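Uncharacterized protein (Ruminococcus gnavus, PDB 4QAN) is of unknown function but belongs, with its cystatin-like fold, to a divergent branch of the NTF2-like superfamily and can bind magnesium. Local coordinates at residues N41-A46 and A97-F102; E103-E108 and I183-Q188; V322-G327 and L354-L359. All coordinates share one frame; numbering follows the deposited sequence.

Contact 1. Residues N41-A46 and A97-F102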
ATOM      1  N   ASN A  41      14.809  -3.580 -16.007  1.00 55.81           N
ATOM      2  CA  ASN A  41      14.792  -2.855 -14.742  1.00 52.33           C
ATOM      3  C   ASN A  41      13.838  -1.635 -14.796  1.00 51.81           C
ATOM      4  O   ASN A  41      14.178  -0.544 -14.351  1.00 53.74           O
ATOM      5  CB  ASN A  41      16.221  -2.442 -14.364  1.00 52.50           C
ATOM      6  CG  ASN A  41      16.325  -1.882 -12.946  1.00 57.74           C
ATOM      7  OD1 ASN A  41      15.496  -2.162 -12.070  1.00 60.19           O
ATOM      8  ND2 ASN A  41      17.350  -1.076 -12.718  1.00 63.11           N
ATOM      9  N   ASP A  42      12.638  -1.841 -15.338  1.00 52.12           N
ATOM     10  CA  ASP A  42      11.677  -0.753 -15.547  1.00 49.12           C
ATOM     11  C   ASP A  42      10.513  -0.896 -14.579  1.00 45.06           C
ATOM     12  O   ASP A  42       9.579  -1.657 -14.811  1.00 40.85           O
ATOM     13  CB  ASP A  42      11.183  -0.736 -17.002  1.00 52.37           C
ATOM     14  CG  ASP A  42      10.283   0.462 -17.313  1.00 50.94           C
ATOM     15  OD1 ASP A  42       9.743   1.070 -16.374  1.00 50.34           O
ATOM     16  OD2 ASP A  42      10.093   0.777 -18.508  1.00 51.36           O
ATOM     17  N   LEU A  43      10.588  -0.138 -13.494  1.00 44.11           N
ATOM     18  CA  LEU A  43       9.633  -0.235 -12.411  1.00 44.40           C
ATOM     19  C   LEU A  43       8.243   0.167 -12.883  1.00 43.60           C
ATOM     20  O   LEU A  43       7.245  -0.494 -12.571  1.00 41.98           O
ATOM     21  CB  LEU A  43      10.057   0.670 -11.257  1.00 47.64           C
ATOM     22  CG  LEU A  43       9.110   0.720 -10.058  1.00 46.68           C
ATOM     23  CD1 LEU A  43       9.070  -0.648  -9.411  1.00 47.48           C
ATOM     24  CD2 LEU A  43       9.538   1.788  -9.062  1.00 48.27           C
ATOM     25  N   ASP A  44       8.185   1.263 -13.626  1.00 41.41           N
ATOM     26  CA  ASP A  44       6.919   1.778 -14.106  1.00 38.83           C
ATOM     27  C   ASP A  44       6.186   0.687 -14.881  1.00 39.03           C
ATOM     28  O   ASP A  44       5.018   0.376 -14.587  1.00 36.34           O
ATOM     29  CB  ASP A  44       7.146   3.008 -14.986  1.00 40.06           C
ATOM     30  CG  ASP A  44       5.875   3.497 -15.626  1.00 39.57           C
ATOM     31  OD1 ASP A  44       5.063   4.118 -14.910  1.00 35.14           O
ATOM     32  OD2 ASP A  44       5.677   3.240 -16.842  1.00 39.82           O
HETATM   33  N   MSE A  45       6.895   0.102 -15.855  1.00 38.10           N
HETATM   34  CA  MSE A  45       6.359  -0.984 -16.669  1.00 39.07           C
HETATM   35  C   MSE A  45       5.836  -2.119 -15.815  1.00 38.54           C
HETATM   36  O   MSE A  45       4.714  -2.582 -16.024  1.00 38.43           O
HETATM   37  CB  MSE A  45       7.448  -1.441 -17.645  1.00 40.00           C
HETATM   38  CG  MSE A  45       6.908  -2.427 -18.656  1.00 40.91           C
HETATM   39 SE   MSE A  45       8.402  -3.119 -19.726  0.75 42.72          SE
HETATM   40  CE  MSE A  45       7.326  -4.461 -20.686  1.00 47.69           C
ATOM     41  N   ALA A  46       6.637  -2.540 -14.838  1.00 38.46           N
ATOM     42  CA  ALA A  46       6.309  -3.643 -13.921  1.00 40.25           C
ATOM     43  C   ALA A  46       5.017  -3.417 -13.156  1.00 41.48           C
ATOM     44  O   ALA A  46       4.176  -4.308 -13.094  1.00 43.51           O
ATOM     45  CB  ALA A  46       7.448  -3.861 -12.920  1.00 38.20           C
ATOM     46  N   ALA A  97       4.243  -2.921  -1.732  1.00 30.84           N
ATOM     47  CA  ALA A  97       4.484  -4.358  -1.640  1.00 32.06           C
ATOM     48  C   ALA A  97       5.009  -4.892  -2.965  1.00 34.33           C
ATOM     49  O   ALA A  97       5.947  -5.686  -2.966  1.00 33.74           O
ATOM     50  CB  ALA A  97       3.220  -5.107  -1.215  1.00 29.96           C
ATOM     51  N   TYR A  98       4.439  -4.425  -4.080  1.00 33.43           N
ATOM     52  CA  TYR A  98       4.924  -4.819  -5.414  1.00 36.90           C
ATOM     53  C   TYR A  98       6.347  -4.317  -5.736  1.00 37.28           C
ATOM     54  O   TYR A  98       7.130  -5.028  -6.363  1.00 35.27           O
ATOM     55  CB  TYR A  98       3.956  -4.381  -6.517  1.00 37.58           C
ATOM     56  CG  TYR A  98       2.731  -5.261  -6.644  1.00 39.03           C
ATOM     57  CD1 TYR A  98       2.859  -6.612  -6.899  1.00 39.33           C
ATOM     58  CD2 TYR A  98       1.446  -4.737  -6.510  1.00 40.42           C
ATOM     59  CE1 TYR A  98       1.752  -7.427  -7.021  1.00 41.08           C
ATOM     60  CE2 TYR A  98       0.320  -5.544  -6.632  1.00 38.40           C
ATOM     61  CZ  TYR A  98       0.478  -6.896  -6.883  1.00 40.45           C
ATOM     62  OH  TYR A  98      -0.618  -7.728  -7.006  1.00 37.46           O
ATOM     63  N   ILE A  99       6.674  -3.105  -5.293  1.00 36.96           N
ATOM     64  CA  ILE A  99       8.012  -2.566  -5.476  1.00 35.81           C
ATOM     65  C   ILE A  99       9.008  -3.475  -4.777  1.00 33.42           C
ATOM     66  O   ILE A  99      10.056  -3.783  -5.319  1.00 30.76           O
ATOM     67  CB  ILE A  99       8.135  -1.101  -4.983  1.00 34.11           C
ATOM     68  CG1 ILE A  99       7.325  -0.186  -5.917  1.00 35.57           C
ATOM     69  CG2 ILE A  99       9.591  -0.649  -4.991  1.00 35.20           C
ATOM     70  CD1 ILE A  99       7.038   1.211  -5.400  1.00 33.76           C
ATOM     71  N   GLU A 100       8.660  -3.920  -3.581  1.00 33.95           N
ATOM     72  CA  GLU A 100       9.540  -4.780  -2.820  1.00 36.44           C
ATOM     73  C   GLU A 100       9.713  -6.158  -3.418  1.00 37.75           C
ATOM     74  O   GLU A 100      10.808  -6.701  -3.376  1.00 38.27           O
ATOM     75  CB  GLU A 100       9.075  -4.862  -1.390  1.00 40.77           C
ATOM     76  CG  GLU A 100       9.374  -3.564  -0.698  1.00 40.49           C
ATOM     77  CD  GLU A 100       8.678  -3.438   0.608  1.00 48.19           C
ATOM     78  OE1 GLU A 100       7.692  -4.174   0.813  1.00 49.26           O
ATOM     79  OE2 GLU A 100       9.122  -2.589   1.414  1.00 48.08           O
ATOM     80  N   GLN A 101       8.659  -6.712  -4.010  1.00 36.60           N
ATOM     81  CA  GLN A 101       8.808  -7.941  -4.775  1.00 36.53           C
ATOM     82  C   GLN A 101       9.772  -7.696  -5.926  1.00 37.18           C
ATOM     83  O   GLN A 101      10.708  -8.462  -6.119  1.00 36.79           O
ATOM     84  CB  GLN A 101       7.477  -8.433  -5.319  1.00 36.52           C
ATOM     85  CG  GLN A 101       6.515  -8.866  -4.235  1.00 36.40           C
ATOM     86  CD  GLN A 101       5.528  -9.905  -4.700  1.00 37.95           C
ATOM     87  OE1 GLN A 101       5.080  -9.888  -5.847  1.00 37.93           O
ATOM     88  NE2 GLN A 101       5.189 -10.831  -3.807  1.00 39.67           N
ATOM     89  N   PHE A 102       9.543  -6.614  -6.670  1.00 38.97           N
ATOM     90  CA  PHE A 102      10.381  -6.281  -7.806  0.75 41.09           C
ATOM     91  C   PHE A 102      11.844  -6.156  -7.370  1.00 41.65           C
ATOM     92  O   PHE A 102      12.723  -6.761  -7.964  1.00 40.71           O
ATOM     93  CB  PHE A 102       9.891  -4.987  -8.441  0.75 40.49           C
ATOM     94  CG  PHE A 102      10.644  -4.592  -9.673  0.75 40.92           C
ATOM     95  CD1 PHE A 102      10.307  -5.125 -10.904  0.75 40.58           C
ATOM     96  CD2 PHE A 102      11.686  -3.670  -9.600  0.75 40.84           C
ATOM     97  CE1 PHE A 102      10.994  -4.747 -12.041  0.75 41.45           C
ATOM     98  CE2 PHE A 102      12.378  -3.288 -10.730  0.75 40.49           C
ATOM     99  CZ  PHE A 102      12.027  -3.824 -11.953  0.75 42.31           C
TER

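Contact 2. Residues E103-E108 and I183-Q188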
ATOM      1  N   GLU A 103      12.083  -5.373  -6.322  1.00 42.15           N
ATOM      2  CA  GLU A 103      13.457  -5.139  -5.845  1.00 44.01           C
ATOM      3  C   GLU A 103      14.123  -6.429  -5.373  1.00 45.82           C
ATOM      4  O   GLU A 103      15.278  -6.702  -5.722  1.00 45.10           O
ATOM      5  CB  GLU A 103      13.472  -4.078  -4.739  1.00 40.53           C
ATOM      6  CG  GLU A 103      13.150  -2.673  -5.243  1.00 40.69           C
ATOM      7  CD  GLU A 103      13.000  -1.648  -4.120  1.00 42.82           C
ATOM      8  OE1 GLU A 103      12.859  -2.047  -2.954  1.00 43.45           O
ATOM      9  OE2 GLU A 103      13.013  -0.432  -4.397  1.00 47.05           O
ATOM     10  N   GLU A 104      13.385  -7.229  -4.606  1.00 44.64           N
ATOM     11  CA  GLU A 104      13.900  -8.506  -4.116  1.00 47.67           C
ATOM     12  C   GLU A 104      14.357  -9.431  -5.263  1.00 50.43           C
ATOM     13  O   GLU A 104      15.498  -9.913  -5.250  1.00 52.65           O
ATOM     14  CB  GLU A 104      12.861  -9.203  -3.249  1.00 48.32           C
ATOM     15  CG  GLU A 104      13.347 -10.500  -2.635  1.00 54.97           C
ATOM     16  CD  GLU A 104      12.342 -11.133  -1.694  1.00 61.70           C
ATOM     17  OE1 GLU A 104      11.368 -10.457  -1.293  1.00 64.80           O
ATOM     18  OE2 GLU A 104      12.540 -12.315  -1.348  1.00 72.53           O
ATOM     19  N   LEU A 105      13.491  -9.670  -6.248  1.00 47.22           N
ATOM     20  CA  LEU A 105      13.862 -10.522  -7.394  1.00 50.02           C
ATOM     21  C   LEU A 105      15.022  -9.933  -8.180  1.00 50.48           C
ATOM     22  O   LEU A 105      15.847 -10.671  -8.711  1.00 58.99           O
ATOM     23  CB  LEU A 105      12.689 -10.730  -8.359  1.00 53.47           C
ATOM     24  CG  LEU A 105      11.733 -11.899  -8.122  1.00 58.68           C
ATOM     25  CD1 LEU A 105      10.911 -11.707  -6.851  1.00 60.44           C
ATOM     26  CD2 LEU A 105      10.817 -12.052  -9.327  1.00 59.19           C
ATOM     27  N   SER A 106      15.061  -8.610  -8.289  1.00 47.83           N
ATOM     28  CA  SER A 106      16.154  -7.921  -8.978  1.00 51.61           C
ATOM     29  C   SER A 106      17.468  -8.092  -8.221  1.00 53.89           C
ATOM     30  O   SER A 106      18.528  -8.069  -8.824  1.00 57.58           O
ATOM     31  CB  SER A 106      15.844  -6.431  -9.150  1.00 52.04           C
ATOM     32  OG  SER A 106      14.831  -6.225 -10.127  1.00 57.28           O
ATOM     33  N   THR A 107      17.388  -8.263  -6.905  1.00 53.42           N
ATOM     34  CA  THR A 107      18.561  -8.517  -6.077  1.00 55.26           C
ATOM     35  C   THR A 107      18.928  -9.994  -6.118  1.00 55.51           C
ATOM     36  O   THR A 107      20.078 -10.338  -6.340  1.00 56.96           O
ATOM     37  CB  THR A 107      18.307  -8.098  -4.612  1.00 56.94           C
ATOM     38  OG1 THR A 107      18.292  -6.675  -4.527  1.00 60.19           O
ATOM     39  CG2 THR A 107      19.389  -8.632  -3.669  1.00 62.96           C
ATOM     40  N   GLU A 108      17.944 -10.861  -5.903  1.00 58.03           N
ATOM     41  CA  GLU A 108      18.202 -12.299  -5.725  1.00 60.92           C
ATOM     42  C   GLU A 108      18.514 -13.060  -7.014  1.00 61.04           C
ATOM     43  O   GLU A 108      18.840 -14.241  -6.963  1.00 68.82           O
ATOM     44  CB  GLU A 108      17.025 -12.965  -5.005  1.00 59.49           C
ATOM     45  CG  GLU A 108      16.877 -12.526  -3.560  1.00 61.47           C
ATOM     46  CD  GLU A 108      18.113 -12.815  -2.732  1.00 67.15           C
ATOM     47  OE1 GLU A 108      18.618 -13.956  -2.790  1.00 75.75           O
ATOM     48  OE2 GLU A 108      18.581 -11.902  -2.019  1.00 71.32           O
ATOM     49  N   ILE A 183       8.549 -16.008   1.667  1.00 65.42           N
ATOM     50  CA  ILE A 183       8.545 -16.774   0.426  1.00 66.87           C
ATOM     51  C   ILE A 183       9.785 -16.388  -0.386  1.00 64.97           C
ATOM     52  O   ILE A 183      10.109 -15.205  -0.506  1.00 62.17           O
ATOM     53  CB  ILE A 183       7.263 -16.542  -0.407  1.00 67.39           C
ATOM     54  CG1 ILE A 183       6.045 -17.095   0.331  1.00 67.55           C
ATOM     55  CG2 ILE A 183       7.360 -17.228  -1.767  1.00 70.50           C
ATOM     56  CD1 ILE A 183       5.415 -16.104   1.256  1.00 69.88           C
ATOM     57  N   PRO A 184      10.493 -17.384  -0.937  1.00 61.13           N
ATOM     58  CA  PRO A 184      11.692 -17.060  -1.706  1.00 61.50           C
ATOM     59  C   PRO A 184      11.365 -16.492  -3.079  1.00 56.67           C
ATOM     60  O   PRO A 184      10.434 -16.954  -3.740  1.00 51.36           O
ATOM     61  CB  PRO A 184      12.406 -18.411  -1.852  1.00 67.71           C
ATOM     62  CG  PRO A 184      11.711 -19.351  -0.928  1.00 70.37           C
ATOM     63  CD  PRO A 184      10.315 -18.834  -0.787  1.00 65.76           C
ATOM     64  N   ALA A 185      12.137 -15.497  -3.495  1.00 55.21           N
ATOM     65  CA  ALA A 185      11.988 -14.905  -4.821  1.00 52.61           C
ATOM     66  C   ALA A 185      12.247 -15.910  -5.932  1.00 55.81           C
ATOM     67  O   ALA A 185      11.578 -15.871  -6.966  1.00 58.46           O
ATOM     68  CB  ALA A 185      12.923 -13.722  -4.967  1.00 54.04           C
ATOM     69  N   CYS A 186      13.208 -16.810  -5.710  1.00 59.04           N
ATOM     70  CA  CYS A 186      13.636 -17.767  -6.720  1.00 61.27           C
ATOM     71  C   CYS A 186      14.327 -18.999  -6.126  1.00 63.81           C
ATOM     72  O   CYS A 186      14.668 -19.030  -4.953  1.00 61.53           O
ATOM     73  CB  CYS A 186      14.612 -17.085  -7.681  1.00 66.18           C
ATOM     74  SG  CYS A 186      16.227 -16.695  -6.965  1.00 68.73           S
ATOM     75  N   VAL A 187      14.524 -20.019  -6.952  1.00 65.25           N
ATOM     76  CA  VAL A 187      15.459 -21.097  -6.622  1.00 69.89           C
ATOM     77  C   VAL A 187      16.282 -21.413  -7.862  1.00 70.24           C
ATOM     78  O   VAL A 187      15.779 -21.344  -8.989  1.00 65.42           O
ATOM     79  CB  VAL A 187      14.771 -22.382  -6.079  1.00 75.24           C
ATOM     80  CG1 VAL A 187      13.754 -22.043  -4.987  1.00 74.95           C
ATOM     81  CG2 VAL A 187      14.118 -23.181  -7.196  1.00 77.25           C
ATOM     82  N   GLN A 188      17.553 -21.740  -7.647  1.00 73.16           N
ATOM     83  CA  GLN A 188      18.455 -22.070  -8.738  1.00 72.57           C
ATOM     84  C   GLN A 188      18.303 -23.544  -9.096  1.00 72.49           C
ATOM     85  O   GLN A 188      18.224 -24.392  -8.211  1.00 68.34           O
ATOM     86  CB  GLN A 188      19.904 -21.754  -8.362  1.00 74.21           C
ATOM     87  CG  GLN A 188      20.816 -21.652  -9.575  1.00 77.35           C
ATOM     88  CD  GLN A 188      22.278 -21.474  -9.214  1.00 80.39           C
ATOM     89  OE1 GLN A 188      22.611 -20.800  -8.241  1.00 82.08           O
ATOM     90  NE2 GLN A 188      23.159 -22.068 -10.011  1.00 82.01           N
TER

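Contact 3. Residues V322-G327 and L354-L359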
ATOM      1  N   VAL A 322      11.560  21.402  12.815  1.00 39.48           N
ATOM      2  CA  VAL A 322      10.771  20.236  13.192  1.00 37.88           C
ATOM      3  C   VAL A 322      10.110  20.416  14.557  1.00 37.05           C
ATOM      4  O   VAL A 322      10.770  20.721  15.541  1.00 37.73           O
ATOM      5  CB  VAL A 322      11.600  18.939  13.091  1.00 41.71           C
ATOM      6  CG1 VAL A 322      10.890  17.759  13.731  1.00 40.55           C
ATOM      7  CG2 VAL A 322      11.840  18.625  11.616  1.00 44.86           C
ATOM      8  N   LYS A 323       8.790  20.241  14.589  1.00 36.00           N
ATOM      9  CA  LYS A 323       8.008  20.478  15.790  1.00 36.54           C
ATOM     10  C   LYS A 323       6.976  19.388  16.062  1.00 34.81           C
ATOM     11  O   LYS A 323       6.336  18.871  15.142  1.00 36.15           O
ATOM     12  CB  LYS A 323       7.324  21.835  15.695  1.00 40.07           C
ATOM     13  CG  LYS A 323       8.324  22.969  15.567  1.00 44.17           C
ATOM     14  CD  LYS A 323       7.697  24.335  15.761  1.00 45.67           C
ATOM     15  CE  LYS A 323       8.764  25.419  15.666  1.00 49.16           C
ATOM     16  NZ  LYS A 323       9.708  25.420  16.824  1.00 50.79           N
ATOM     17  N   GLN A 324       6.817  19.046  17.336  1.00 34.96           N
ATOM     18  CA  GLN A 324       5.837  18.051  17.744  1.00 34.04           C
ATOM     19  C   GLN A 324       4.567  18.703  18.280  1.00 35.91           C
ATOM     20  O   GLN A 324       4.607  19.681  19.038  1.00 33.52           O
ATOM     21  CB  GLN A 324       6.422  17.122  18.796  1.00 33.66           C
ATOM     22  CG  GLN A 324       7.398  16.119  18.230  1.00 33.86           C
ATOM     23  CD  GLN A 324       8.035  15.275  19.313  1.00 35.79           C
ATOM     24  OE1 GLN A 324       7.356  14.529  20.018  1.00 37.19           O
ATOM     25  NE2 GLN A 324       9.341  15.382  19.444  1.00 35.95           N
ATOM     26  N   TYR A 325       3.440  18.136  17.875  1.00 34.12           N
ATOM     27  CA  TYR A 325       2.144  18.668  18.221  1.00 37.15           C
ATOM     28  C   TYR A 325       1.247  17.506  18.624  1.00 39.33           C
ATOM     29  O   TYR A 325       1.391  16.403  18.096  1.00 39.69           O
ATOM     30  CB  TYR A 325       1.555  19.425  17.008  1.00 34.41           C
ATOM     31  CG  TYR A 325       2.070  20.843  16.877  1.00 35.84           C
ATOM     32  CD1 TYR A 325       3.289  21.121  16.247  1.00 33.80           C
ATOM     33  CD2 TYR A 325       1.339  21.915  17.401  1.00 36.06           C
ATOM     34  CE1 TYR A 325       3.764  22.421  16.151  1.00 34.05           C
ATOM     35  CE2 TYR A 325       1.807  23.213  17.303  1.00 38.47           C
ATOM     36  CZ  TYR A 325       3.019  23.461  16.682  1.00 39.13           C
ATOM     37  OH  TYR A 325       3.466  24.765  16.595  1.00 42.09           O
ATOM     38  N   ALA A 326       0.320  17.768  19.547  1.00 37.94           N
ATOM     39  CA  ALA A 326      -0.707  16.803  19.932  1.00 34.50           C
ATOM     40  C   ALA A 326      -2.034  17.179  19.317  1.00 34.09           C
ATOM     41  O   ALA A 326      -2.407  18.338  19.300  1.00 36.96           O
ATOM     42  CB  ALA A 326      -0.834  16.750  21.446  1.00 37.37           C
ATOM     43  N   GLY A 327      -2.741  16.189  18.789  1.00 39.21           N
ATOM     44  CA  GLY A 327      -4.105  16.366  18.295  1.00 36.31           C
ATOM     45  C   GLY A 327      -5.067  15.881  19.372  1.00 35.04           C
ATOM     46  O   GLY A 327      -4.883  14.793  19.924  1.00 34.57           O
ATOM     47  N   LEU A 354       3.039  10.589  12.074  1.00 26.39           N
ATOM     48  CA  LEU A 354       1.902  10.535  12.956  1.00 26.59           C
ATOM     49  C   LEU A 354       2.347  10.036  14.340  1.00 27.64           C
ATOM     50  O   LEU A 354       1.667   9.231  14.975  1.00 29.43           O
ATOM     51  CB  LEU A 354       0.807   9.648  12.340  1.00 25.08           C
ATOM     52  CG  LEU A 354       0.291  10.142  10.981  1.00 28.43           C
ATOM     53  CD1 LEU A 354      -0.741   9.201  10.351  1.00 28.29           C
ATOM     54  CD2 LEU A 354      -0.263  11.559  11.077  1.00 27.25           C
ATOM     55  N   SER A 355       3.485  10.551  14.809  1.00 27.91           N
ATOM     56  CA  SER A 355       4.014  10.217  16.124  1.00 29.42           C
ATOM     57  C   SER A 355       4.429  11.480  16.851  1.00 29.33           C
ATOM     58  O   SER A 355       4.642  12.528  16.252  1.00 32.06           O
ATOM     59  CB  SER A 355       5.239   9.315  15.986  1.00 29.71           C
ATOM     60  OG  SER A 355       6.316  10.035  15.412  1.00 28.00           O
ATOM     61  N   ALA A 356       4.559  11.359  18.156  1.00 32.82           N
ATOM     62  CA  ALA A 356       5.192  12.381  18.969  1.00 32.28           C
ATOM     63  C   ALA A 356       5.989  11.692  20.071  1.00 34.22           C
ATOM     64  O   ALA A 356       5.477  11.469  21.174  1.00 33.95           O
ATOM     65  CB  ALA A 356       4.158  13.317  19.555  1.00 32.47           C
ATOM     66  N   PRO A 357       7.263  11.371  19.781  1.00 35.70           N
ATOM     67  CA  PRO A 357       8.106  10.666  20.726  1.00 36.49           C
ATOM     68  C   PRO A 357       8.155  11.358  22.084  1.00 37.86           C
ATOM     69  O   PRO A 357       8.261  10.693  23.117  1.00 36.53           O
ATOM     70  CB  PRO A 357       9.484  10.714  20.079  1.00 37.17           C
ATOM     71  CG  PRO A 357       9.232  10.889  18.640  1.00 37.33           C
ATOM     72  CD  PRO A 357       7.954  11.639  18.508  1.00 35.58           C
ATOM     73  N   ALA A 358       8.044  12.681  22.071  1.00 37.97           N
ATOM     74  CA  ALA A 358       8.139  13.493  23.285  1.00 38.91           C
ATOM     75  C   ALA A 358       7.036  13.200  24.316  1.00 42.61           C
ATOM     76  O   ALA A 358       7.195  13.489  25.503  1.00 49.96           O
ATOM     77  CB  ALA A 358       8.134  14.963  22.899  1.00 37.60           C
ATOM     78  N   LEU A 359       5.916  12.658  23.855  1.00 43.50           N
ATOM     79  CA  LEU A 359       4.837  12.189  24.721  1.00 47.85           C
ATOM     80  C   LEU A 359       4.675  10.671  24.637  1.00 48.98           C
ATOM     81  O   LEU A 359       3.624  10.139  24.999  1.00 49.37           O
ATOM     82  CB  LEU A 359       3.514  12.846  24.313  1.00 51.04           C
ATOM     83  CG  LEU A 359       3.372  14.355  24.538  1.00 53.94           C
ATOM     84  CD1 LEU A 359       2.011  14.810  24.031  1.00 53.52           C
ATOM     85  CD2 LEU A 359       3.553  14.727  26.000  1.00 52.37           C
TER

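Contact 1. Residues N41-A46 and A97-F102
The ring of Phe102 is the piece around which residues 41-46 gather. Its CG is anti to the backbone N (chi1 -177°), which swings the ring off helix 87-108 and into the junction where one short helix ends and the next begins. Ala46 and Leu43 approach obliquely from the same side of the ring plane: Ala46 CB lies 3.7 Å from Phe102 CD1, and Leu43 brings a single branch, CD1, to 4.0 Å from Phe102 CD2, at the other flank. The short methyl of alanine lets the ring come close to the helix that carries it. Leu43 CD1 also touches Ile99 CG1 at 3.9 Å, and so bridges two residues set nearly one turn apart on the long helix. At the outer edge Asn41 OD1 sits close to the ring plane, 3.6 Å from Phe102 CE2, with amide and ring planes only 9° apart; an oxygen placed there faces the ring hydrogens, an approach that is probably mildly attractive.

In the cystatin-like fold a long helix packs against a curved sheet, and this contact lies on helix 87-108 where the smaller helices cover it. Asn41 owes its place to a Schellman motif that ends helix 27-39: Asp42 N reaches Ala37 O and Asn41 N reaches Leu38 O, leaving Asn41 with a positive phi that asparagine tolerates well. Asp42 then caps the next helix. Its OD1, approached from above the carboxylate plane, accepts a straight bond from the N of Met45, a selenomethionine here, at 3.1 Å (N-H...O 179°), which helps to hold the first turn bearing Leu43 and Ala46. Further out, Leu38 also touches Phe102, while Pro254 of helix 254-275 packs on both Leu43 and Ile99.

Contact 2. Residues E103-E108 and I183-Q188
Residues 103-108 form the last turns of helix 87-108, and residues 183-188 run past them as an extended chain that enters strand 187-188. The backbones come closest at Leu105 and Ala185, whose CA atoms are 5.4 Å apart. Such nearness is possible because Ala185 has only a methyl, and because it breaks the extended run with helix-like torsions (phi -62°, psi -36°) that turn CB toward the helix.

That methyl is received by three helix residues. Leu105 presses hardest: its CD1 is 3.4 Å from Ala185 CB, tighter than ordinary van der Waals contact, and its CG follows at 3.8 Å. Glu104 lays its aliphatic CG 4.0 Å from Ala185 CB, and Glu108 adds its CB at 4.2 Å. An alanine in place of Leu105 would take away the CG and CD1 contacts and would probably loosen the seat of Ala185 against the helix. In the cystatin-like architecture of this domain the helix lies against an antiparallel sheet, and here the chain that supplies the short strand 187-188 passes the helix end before Val187 pairs with Arg156 of strand 153-164.

Polar groups flank the methyl. Glu104, extended beyond CG, sends its carboxylate toward the turn, and Lys174 links the two segments: its NZ forms a salt bridge with Glu104 OE1 and a hydrogen bond to Ile183 O. On the other flank Cys186 SG lies 3.6 Å from Glu108 O, and the thiol also packs against Ile109 and Leu157.

Contact 3. Residues V322-G327 and L354-L359
The side-chain amide of Gln324 is the flat group on which Ala356, Pro357 and Ala358 close. In its own plane, and on a lone pair of OE1, it receives the N-H of Ala358 at 2.8 Å with an N-H...O angle of 157°. On one side of that plane lies Pro357, whose CD is 3.7 Å from Gln324 CD; on the other, Ala358 CB comes 3.6 Å from Gln324 CD, obliquely. Pro357 N is also near OE1 but has no hydrogen to offer, so the bond falls to the next residue. The length of a glutamine, extended beyond CG, lets the strand reach this 3-10 turn, and the small side chains of Ala356 and Ala358 let the amide in close. Ala356 O holds the turn by accepting from Leu359 N. Farther along, Ala326 CB touches Leu359 CD1 at 4.3 Å. Leu359 precedes Ser360, a Mg2+-binding residue, though no ion is bound to this chain here. Strand 322-331 runs antiparallel between strands 305-314 and 334-344; the loop crosses one of its faces, with Ile313 beside Ala356 and Leu359, while Tyr325 points from the other face to helix 221-234.

In the fold
Contacts 1 and 2 share helix 87-108 and follow one another along it, their centres about 13 Å apart; contact 3 belongs to the second sheet, its centre about 34 Å from that of contact 1 and on the opposite side of the chain's centre. All three are partly buried, contact 1 lying nearest the middle of the chain. Their chemistry follows their partners. Helix against helix start gives apolar packing round an aromatic ring; helix against extended chain leaves room for a methyl seated on a leucine, with a carboxylate on one flank and a thiol on the other; strand against loop uses a direct side-chain-to-backbone hydrogen bond. Contact 3 alone adjoins the magnesium-binding residue.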